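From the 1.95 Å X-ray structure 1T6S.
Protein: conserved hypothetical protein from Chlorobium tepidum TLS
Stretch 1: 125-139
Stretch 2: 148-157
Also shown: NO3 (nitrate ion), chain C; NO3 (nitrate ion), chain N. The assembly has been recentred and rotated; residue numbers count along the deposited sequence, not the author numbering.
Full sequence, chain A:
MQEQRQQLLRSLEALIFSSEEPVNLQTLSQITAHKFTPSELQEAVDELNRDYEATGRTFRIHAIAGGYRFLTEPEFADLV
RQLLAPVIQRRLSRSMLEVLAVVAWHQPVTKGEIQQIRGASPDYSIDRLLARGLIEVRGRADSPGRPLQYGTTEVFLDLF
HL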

# COMPACT_ATOMS: atom_id res chain seq x y z
N SER A 125 11.14 -6.38 -7.80
CA SER A 125 9.98 -5.61 -7.38
C SER A 125 8.71 -5.95 -8.14
O SER A 125 7.63 -6.01 -7.55
N ILE A 126 8.82 -6.16 -9.45
CA ILE A 126 7.63 -6.52 -10.21
C ILE A 126 7.04 -7.83 -9.69
O ILE A 126 5.82 -7.93 -9.51
N ASP A 127 7.88 -8.84 -9.47
CA ASP A 127 7.37 -10.11 -8.98
C ASP A 127 6.71 -9.91 -7.61
O ASP A 127 5.65 -10.48 -7.34
N ARG A 128 7.33 -9.11 -6.76
CA ARG A 128 6.78 -8.87 -5.42
C ARG A 128 5.43 -8.17 -5.51
O ARG A 128 4.48 -8.56 -4.82
N LEU A 129 5.32 -7.19 -6.39
CA LEU A 129 4.07 -6.45 -6.54
C LEU A 129 2.98 -7.32 -7.16
O LEU A 129 1.80 -7.18 -6.81
N LEU A 130 3.36 -8.23 -8.05
CA LEU A 130 2.38 -9.13 -8.66
C LEU A 130 1.87 -10.12 -7.61
O LEU A 130 0.68 -10.40 -7.55
N ALA A 131 2.78 -10.65 -6.80
CA ALA A 131 2.42 -11.60 -5.75
C ALA A 131 1.49 -10.98 -4.70
O ALA A 131 0.76 -11.69 -4.01
N ARG A 132 1.50 -9.65 -4.60
CA ARG A 132 0.66 -8.93 -3.65
C ARG A 132 -0.61 -8.39 -4.31
O ARG A 132 -1.43 -7.74 -3.66
N GLY A 133 -0.78 -8.67 -5.60
CA GLY A 133 -1.96 -8.21 -6.30
C GLY A 133 -2.07 -6.70 -6.51
O GLY A 133 -3.14 -6.20 -6.86
N LEU A 134 -0.97 -5.98 -6.33
CA LEU A 134 -0.97 -4.52 -6.51
C LEU A 134 -0.84 -4.07 -7.97
O LEU A 134 -1.21 -2.95 -8.32
N ILE A 135 -0.26 -4.92 -8.81
CA ILE A 135 -0.14 -4.61 -10.23
C ILE A 135 -0.59 -5.86 -10.98
O ILE A 135 -0.72 -6.94 -10.39
N GLU A 136 -0.78 -5.71 -12.28
CA GLU A 136 -1.21 -6.80 -13.13
C GLU A 136 -0.77 -6.50 -14.56
O GLU A 136 -0.36 -5.38 -14.88
N VAL A 137 -0.87 -7.50 -15.43
CA VAL A 137 -0.50 -7.32 -16.83
C VAL A 137 -1.62 -6.58 -17.57
O VAL A 137 -2.79 -6.90 -17.38
N ARG A 138 -1.26 -5.61 -18.40
CA ARG A 138 -2.24 -4.84 -19.18
C ARG A 138 -2.14 -5.22 -20.65
O ARG A 138 -3.00 -4.84 -21.45
N GLY A 139 -1.09 -5.96 -21.00
CA GLY A 139 -0.88 -6.38 -22.38
C GLY A 139 0.60 -6.53 -22.70
O GLY A 139 1.40 -6.75 -21.80
N LEU A 148 5.85 -7.85 -21.62
CA LEU A 148 4.64 -7.58 -20.86
C LEU A 148 4.65 -6.17 -20.31
O LEU A 148 5.71 -5.66 -19.91
N GLN A 149 3.48 -5.54 -20.29
CA GLN A 149 3.29 -4.19 -19.76
C GLN A 149 2.48 -4.34 -18.50
O GLN A 149 1.60 -5.19 -18.43
N TYR A 150 2.76 -3.51 -17.50
CA TYR A 150 2.04 -3.59 -16.23
C TYR A 150 1.26 -2.35 -15.89
O TYR A 150 1.56 -1.27 -16.38
N GLY A 151 0.25 -2.52 -15.04
CA GLY A 151 -0.57 -1.39 -14.60
C GLY A 151 -1.01 -1.70 -13.18
O GLY A 151 -0.87 -2.83 -12.73
N THR A 152 -1.53 -0.70 -12.46
CA THR A 152 -1.98 -0.92 -11.09
C THR A 152 -3.34 -1.64 -11.12
O THR A 152 -3.98 -1.70 -12.17
N THR A 153 -3.77 -2.16 -9.98
CA THR A 153 -5.02 -2.92 -9.87
C THR A 153 -6.08 -2.22 -9.01
O THR A 153 -5.76 -1.33 -8.22
N GLU A 154 -7.35 -2.63 -9.15
CA GLU A 154 -8.42 -2.03 -8.35
C GLU A 154 -8.13 -2.40 -6.90
O GLU A 154 -8.56 -1.72 -5.96
N VAL A 155 -7.38 -3.49 -6.73
CA VAL A 155 -6.98 -3.94 -5.41
C VAL A 155 -6.09 -2.86 -4.79
O VAL A 155 -6.23 -2.52 -3.61
N PHE A 156 -5.17 -2.33 -5.59
CA PHE A 156 -4.28 -1.27 -5.13
C PHE A 156 -5.10 -0.01 -4.83
O PHE A 156 -4.96 0.60 -3.78
N LEU A 157 -5.94 0.38 -5.78
CA LEU A 157 -6.75 1.57 -5.60
C LEU A 157 -7.64 1.51 -4.36
O LEU A 157 -7.71 2.48 -3.61

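Strands 135-139 and 148-152 pair antiparallel, and the side chains of stretch 2 pack around that pairing. Leu148 (chi1 m, chi2 t) points sideways. Its CD2 lies 4.0 Å from Val137 CG1. Gln149 (chi1 m, chi2 t) sits on the same face of the sheet as Glu136. Its backbone holds the register: Arg138 N donates to Gln149 O at 2.9 Å.

Tyr150 (chi1 m) has the largest covered area of any residue here. Its CA-to-CB bond points away overall, though CB touches the other stretch; the ring meets Ile126 and Leu130 of the helix. Ile126 (m, p) places CG2 over one ring face, 3.8 Å from Tyr150 CZ, in a CH-pi contact. Leu130 CD1 and Val137 CG2 approach Tyr150 CE2 at 3.8 and 3.9 Å. Ile135 CD1 (chi1 p, chi2 t) is 4.2 Å from Tyr150 CD2.

Gly151 leaves room for Arg138. The guanidinium lies with one face over Gly151 CA, which is 3.8 Å from Arg138 CZ. A CB on Gly151 would clash with CZ. Arg138 (chi1 m, chi2 off-rotamer) donates from NH1 and NH2 to Thr152 O, at 3.3 and 3.2 Å. NH1 also forms a salt bridge with Glu136 OE1 at 3.0 Å.

Thr152 (p) diverges from Ile135. Water 1 lies 2.8 Å from Thr152 OG1 and accepts a weak bond from Arg138 NH2 at 2.8 Å. The chain N nitrate, probably from the crystallisation liquor, has O2 2.9 Å from Thr152 OG1.

Thr153 (p) points toward stretch 1. Its OG1 donates to Gly133 O at 2.6 Å and accepts from Phe156 N at 3.1 Å, capping the helix. Its CG2 packs 3.6 Å from Glu136 CG. Val155 (t) sets CB 3.5 Å from Gly133 O. Phe156 (t) starts toward stretch 1, with CB 4.1 Å from Leu134 CD2, but its ring leads away.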

# COMPACT_ATOMS: atom_id res chain seq x y z
CB SER A 125 10.29 -4.11 -7.49
OG SER A 125 11.17 -3.73 -6.45
CB ILE A 126 7.92 -6.69 -11.71
CG1 ILE A 126 8.07 -5.32 -12.36
CG2 ILE A 126 6.80 -7.49 -12.39
CD1 ILE A 126 9.30 -4.60 -11.97
CB ASP A 127 8.48 -11.16 -8.84
CG ASP A 127 8.89 -11.77 -10.18
OD1 ASP A 127 8.06 -11.80 -11.11
OD2 ASP A 127 10.04 -12.23 -10.28
CB ARG A 128 7.76 -8.06 -4.57
CG ARG A 128 9.08 -8.77 -4.33
CD ARG A 128 9.83 -8.20 -3.12
NE ARG A 128 10.15 -6.78 -3.27
CZ ARG A 128 11.22 -6.30 -3.90
NH1 ARG A 128 12.09 -7.13 -4.46
NH2 ARG A 128 11.39 -4.99 -3.99
CB LEU A 129 4.32 -5.17 -7.37
CG LEU A 129 5.21 -4.11 -6.67
CD1 LEU A 129 5.52 -2.96 -7.61
CD2 LEU A 129 4.48 -3.59 -5.42
CB LEU A 130 3.00 -9.90 -9.83
CG LEU A 130 3.19 -9.14 -11.16
CD1 LEU A 130 4.22 -9.88 -12.01
CD2 LEU A 130 1.86 -9.02 -11.90
CB ALA A 131 3.69 -12.16 -5.09
CB ARG A 132 1.44 -7.76 -3.03
CG ARG A 132 2.55 -8.23 -2.11
CD ARG A 132 3.61 -7.17 -1.88
NE ARG A 132 4.58 -7.59 -0.88
CZ ARG A 132 5.38 -8.64 -0.99
NH1 ARG A 132 5.35 -9.40 -2.09
NH2 ARG A 132 6.21 -8.95 0.00
CB LEU A 134 0.14 -3.89 -5.68
CG LEU A 134 -0.02 -4.20 -4.19
CD1 LEU A 134 1.17 -3.69 -3.41
CD2 LEU A 134 -1.33 -3.56 -3.69
CB ILE A 135 1.33 -4.27 -10.65
CG1 ILE A 135 2.27 -5.44 -10.32
CG2 ILE A 135 1.79 -2.97 -9.95
CD1 ILE A 135 3.72 -5.25 -10.81
CB GLU A 136 -2.74 -6.90 -13.10
CG GLU A 136 -3.41 -5.63 -13.61
CD GLU A 136 -4.91 -5.70 -13.54
OE1 GLU A 136 -5.56 -4.67 -13.84
OE2 GLU A 136 -5.44 -6.78 -13.19
CB VAL A 137 -0.26 -8.69 -17.52
CG1 VAL A 137 -0.09 -8.49 -19.04
CG2 VAL A 137 0.96 -9.36 -16.93
CB ARG A 138 -1.96 -3.35 -19.08
CG ARG A 138 -2.45 -2.68 -17.83
CD ARG A 138 -3.75 -1.91 -18.09
NE ARG A 138 -3.92 -0.85 -17.07
CZ ARG A 138 -4.19 -1.09 -15.79
NH1 ARG A 138 -4.34 -2.34 -15.36
NH2 ARG A 138 -4.29 -0.08 -14.95
CB LEU A 148 4.54 -8.57 -19.69
CG LEU A 148 4.40 -10.05 -20.06
CD1 LEU A 148 4.48 -10.95 -18.82
CD2 LEU A 148 3.06 -10.23 -20.76
CB GLN A 149 2.50 -3.32 -20.74
CG GLN A 149 3.15 -3.14 -22.08
CD GLN A 149 2.24 -2.43 -23.04
OE1 GLN A 149 1.16 -2.93 -23.37
NE2 GLN A 149 2.66 -1.25 -23.49
CB TYR A 150 2.99 -3.92 -15.09
CG TYR A 150 3.77 -5.20 -15.29
CD1 TYR A 150 4.96 -5.21 -16.01
CD2 TYR A 150 3.27 -6.40 -14.82
CE1 TYR A 150 5.64 -6.41 -16.26
CE2 TYR A 150 3.94 -7.59 -15.07
CZ TYR A 150 5.11 -7.59 -15.78
OH TYR A 150 5.74 -8.79 -16.02
CB THR A 152 -2.11 0.44 -10.31
OG1 THR A 152 -2.86 1.37 -11.10
CG2 THR A 152 -0.72 1.02 -10.01
CB THR A 153 -4.76 -4.29 -9.24
OG1 THR A 153 -4.24 -4.11 -7.91
CG2 THR A 153 -3.75 -5.09 -10.06
CB GLU A 154 -9.81 -2.58 -8.75
CG GLU A 154 -10.97 -1.66 -8.35
CD GLU A 154 -10.97 -0.38 -9.16
OE1 GLU A 154 -11.50 0.65 -8.69
OE2 GLU A 154 -10.43 -0.39 -10.29
CB VAL A 155 -6.19 -5.24 -5.50
CG1 VAL A 155 -5.81 -5.71 -4.10
CG2 VAL A 155 -7.02 -6.29 -6.23
CB PHE A 156 -3.22 -0.90 -6.20
CG PHE A 156 -2.60 0.46 -5.98
CD1 PHE A 156 -1.74 0.69 -4.91
CD2 PHE A 156 -2.92 1.52 -6.82
CE1 PHE A 156 -1.19 1.97 -4.69
CE2 PHE A 156 -2.39 2.80 -6.61
CZ PHE A 156 -1.52 3.02 -5.55
CB LEU A 157 -7.58 1.84 -6.86
CG LEU A 157 -6.76 2.14 -8.13
CD1 LEU A 157 -7.69 2.29 -9.32
CD2 LEU A 157 -5.96 3.44 -7.93
N NO3 C . 11.05 -7.99 -11.38
O1 NO3 C . 11.62 -8.27 -12.46
O2 NO3 C . 11.09 -6.85 -11.02
O3 NO3 C . 10.52 -8.89 -10.79
N NO3 N . -3.26 4.56 -10.39
O1 NO3 N . -3.72 5.65 -10.00
O2 NO3 N . -3.76 4.07 -11.38
O3 NO3 N . -2.34 4.06 -9.76
O HOH W 1 -5.17 1.21 -12.67